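Elongation factor 1-beta (PDB 2YY3) probably promotes exchange of GDP for GTP on elongation factor 1-alpha, regenerating the form that carries aminoacyl-tRNA in protein synthesis. Local coordinates at residues Gly8-Met13 with Glu69-Phe74. Residues are numbered along the deposited sequence; the frame is centred on the assembly and turned at random.
Sequences GVIRVM and EVAEKF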
loop_
_atom_site.group_PDB
_atom_site.type_symbol
_atom_site.label_atom_id
_atom_site.label_comp_id
_atom_site.label_asym_id
_atom_site.label_seq_id
_atom_site.Cartn_x
_atom_site.Cartn_y
_atom_site.Cartn_z
ATOM N N GLY A 8 1.146 -8.745 0.743
ATOM C CA GLY A 8 -0.158 -8.212 1.092
ATOM C C GLY A 8 -0.434 -7.054 0.151
ATOM O O GLY A 8 0.391 -6.145 0.029
ATOM N N VAL A 9 -1.566 -7.075 -0.536
ATOM C CA VAL A 9 -1.847 -5.985 -1.460
ATOM C C VAL A 9 -2.809 -4.994 -0.822
ATOM O O VAL A 9 -3.935 -5.329 -0.471
ATOM C CB VAL A 9 -2.346 -6.531 -2.863
ATOM C CG1 VAL A 9 -2.664 -8.007 -2.772
ATOM C CG2 VAL A 9 -3.527 -5.732 -3.377
ATOM N N ILE A 10 -2.322 -3.773 -0.627
ATOM C CA ILE A 10 -3.118 -2.731 0.000
ATOM C C ILE A 10 -3.642 -1.751 -1.041
ATOM O O ILE A 10 -2.889 -1.240 -1.873
ATOM C CB ILE A 10 -2.296 -1.941 1.054
ATOM C CG1 ILE A 10 -1.753 -2.881 2.132
ATOM C CG2 ILE A 10 -3.162 -0.909 1.717
ATOM C CD1 ILE A 10 -0.363 -3.367 1.868
ATOM N N ARG A 11 -4.941 -1.494 -0.990
ATOM C CA ARG A 11 -5.550 -0.576 -1.926
ATOM C C ARG A 11 -5.749 0.757 -1.250
ATOM O O ARG A 11 -6.393 0.823 -0.215
ATOM C CB ARG A 11 -6.902 -1.107 -2.380
ATOM C CG ARG A 11 -7.463 -0.368 -3.580
ATOM C CD ARG A 11 -8.714 -1.044 -4.125
ATOM N NE ARG A 11 -9.912 -0.472 -3.535
ATOM C CZ ARG A 11 -10.837 0.193 -4.221
ATOM N NH1 ARG A 11 -10.704 0.367 -5.532
ATOM N NH2 ARG A 11 -11.885 0.699 -3.590
ATOM N N VAL A 12 -5.196 1.822 -1.813
ATOM C CA VAL A 12 -5.396 3.131 -1.208
ATOM C C VAL A 12 -6.232 3.985 -2.150
ATOM O O VAL A 12 -5.957 4.061 -3.344
ATOM C CB VAL A 12 -4.039 3.860 -0.879
ATOM C CG1 VAL A 12 -2.940 2.833 -0.579
ATOM C CG2 VAL A 12 -3.632 4.788 -2.018
HETATM N N MSE A 13 -7.278 4.597 -1.605
HETATM C CA MSE A 13 -8.173 5.466 -2.363
HETATM C C MSE A 13 -7.878 6.918 -2.001
HETATM O O MSE A 13 -7.961 7.286 -0.832
HETATM C CB MSE A 13 -9.628 5.151 -2.012
HETATM C CG MSE A 13 -10.355 4.273 -3.029
HETATM SE SE MSE A 13 -10.502 5.109 -4.794
HETATM C CE MSE A 13 -11.863 6.421 -4.386
ATOM N N GLU A 69 -0.915 -2.851 9.651
ATOM C CA GLU A 69 -0.064 -1.818 10.217
ATOM C C GLU A 69 0.353 -0.803 9.146
ATOM O O GLU A 69 0.180 0.400 9.333
ATOM C CB GLU A 69 1.184 -2.448 10.857
ATOM C CG GLU A 69 2.114 -1.451 11.545
ATOM C CD GLU A 69 3.370 -2.096 12.129
ATOM O OE1 GLU A 69 4.271 -2.518 11.353
ATOM O OE2 GLU A 69 3.449 -2.180 13.374
ATOM N N VAL A 70 0.893 -1.278 8.022
ATOM C CA VAL A 70 1.314 -0.357 6.974
ATOM C C VAL A 70 0.097 0.308 6.330
ATOM O O VAL A 70 0.164 1.463 5.922
ATOM C CB VAL A 70 2.211 -1.059 5.907
ATOM C CG1 VAL A 70 2.831 -2.298 6.503
ATOM C CG2 VAL A 70 1.440 -1.382 4.669
ATOM N N ALA A 71 -1.024 -0.395 6.249
ATOM C CA ALA A 71 -2.200 0.238 5.676
ATOM C C ALA A 71 -2.515 1.477 6.525
ATOM O O ALA A 71 -2.843 2.538 5.990
ATOM C CB ALA A 71 -3.390 -0.722 5.666
ATOM N N GLU A 72 -2.396 1.335 7.844
ATOM C CA GLU A 72 -2.656 2.436 8.776
ATOM C C GLU A 72 -1.644 3.552 8.594
ATOM O O GLU A 72 -2.002 4.726 8.601
ATOM C CB GLU A 72 -2.617 1.948 10.231
ATOM C CG GLU A 72 -3.810 1.102 10.636
ATOM C CD GLU A 72 -3.666 0.529 12.031
ATOM O OE1 GLU A 72 -3.515 1.325 12.985
ATOM O OE2 GLU A 72 -3.704 -0.716 12.177
ATOM N N LYS A 73 -0.378 3.197 8.446
ATOM C CA LYS A 73 0.635 4.217 8.228
ATOM C C LYS A 73 0.302 4.945 6.918
ATOM O O LYS A 73 0.515 6.149 6.800
ATOM C CB LYS A 73 2.031 3.586 8.178
ATOM C CG LYS A 73 2.460 3.016 9.522
ATOM C CD LYS A 73 3.976 2.899 9.660
ATOM C CE LYS A 73 4.364 2.524 11.101
ATOM N NZ LYS A 73 5.844 2.357 11.295
ATOM N N PHE A 74 -0.248 4.208 5.951
ATOM C CA PHE A 74 -0.648 4.783 4.670
ATOM C C PHE A 74 -1.759 5.801 4.885
ATOM O O PHE A 74 -1.773 6.844 4.244
ATOM C CB PHE A 74 -1.170 3.695 3.714
ATOM C CG PHE A 74 -0.094 2.953 2.967
ATOM C CD1 PHE A 74 1.251 3.132 3.273
ATOM C CD2 PHE A 74 -0.434 2.058 1.961
ATOM C CE1 PHE A 74 2.235 2.428 2.592
ATOM C CE2 PHE A 74 0.547 1.351 1.277
ATOM C CZ PHE A 74 1.881 1.538 1.591
#
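I10 and V12 of strand 8-13 meet V70, A71 and F74 of helix 69-74, whose axis runs nearly parallel to the strand, at 21° and 9.4 Å at closest approach. The nearest CA atoms are those of I10 and A71, 6.5 Å apart. No hydrogen bond crosses the contact; it is wholly apolar, and all five touching residues are buried. I10 contributes the largest share and makes three of the four contacts, and its two branches do different work. CG2 lies anti to the backbone N (CG1 has chi1 -58°) and packs against A71 and F74, 4.0 Å from A71 CB and as far from F74 CD2. The other branch ends in CD1, which lies 3.9 Å from V70 CG2. One turn further along the helix, F74 places its ring between the helix and the strand. V12 CG1 touches F74 CD2 at 3.7 Å, and the two side chains cross at about a right angle. I10 CG2 and V12 CG1 both touch this one ring carbon. Within the helix, V70 CG2 lies over one face of the same ring, near its rim. The contact joins a central strand of the four-stranded antiparallel sheet to one of the two helices packed on it, in a ferredoxin-like alpha-beta sandwich. Helix 67-76 is the beta-alpha-beta crossover from strand 51-59 to strand 80-90, and strand 6-14 lies between them. F74 also meets F55 of strand 51-59 edge-to-face and touches L28 and V31 of helix 21-31, so both helices and the sheet converge on this ring.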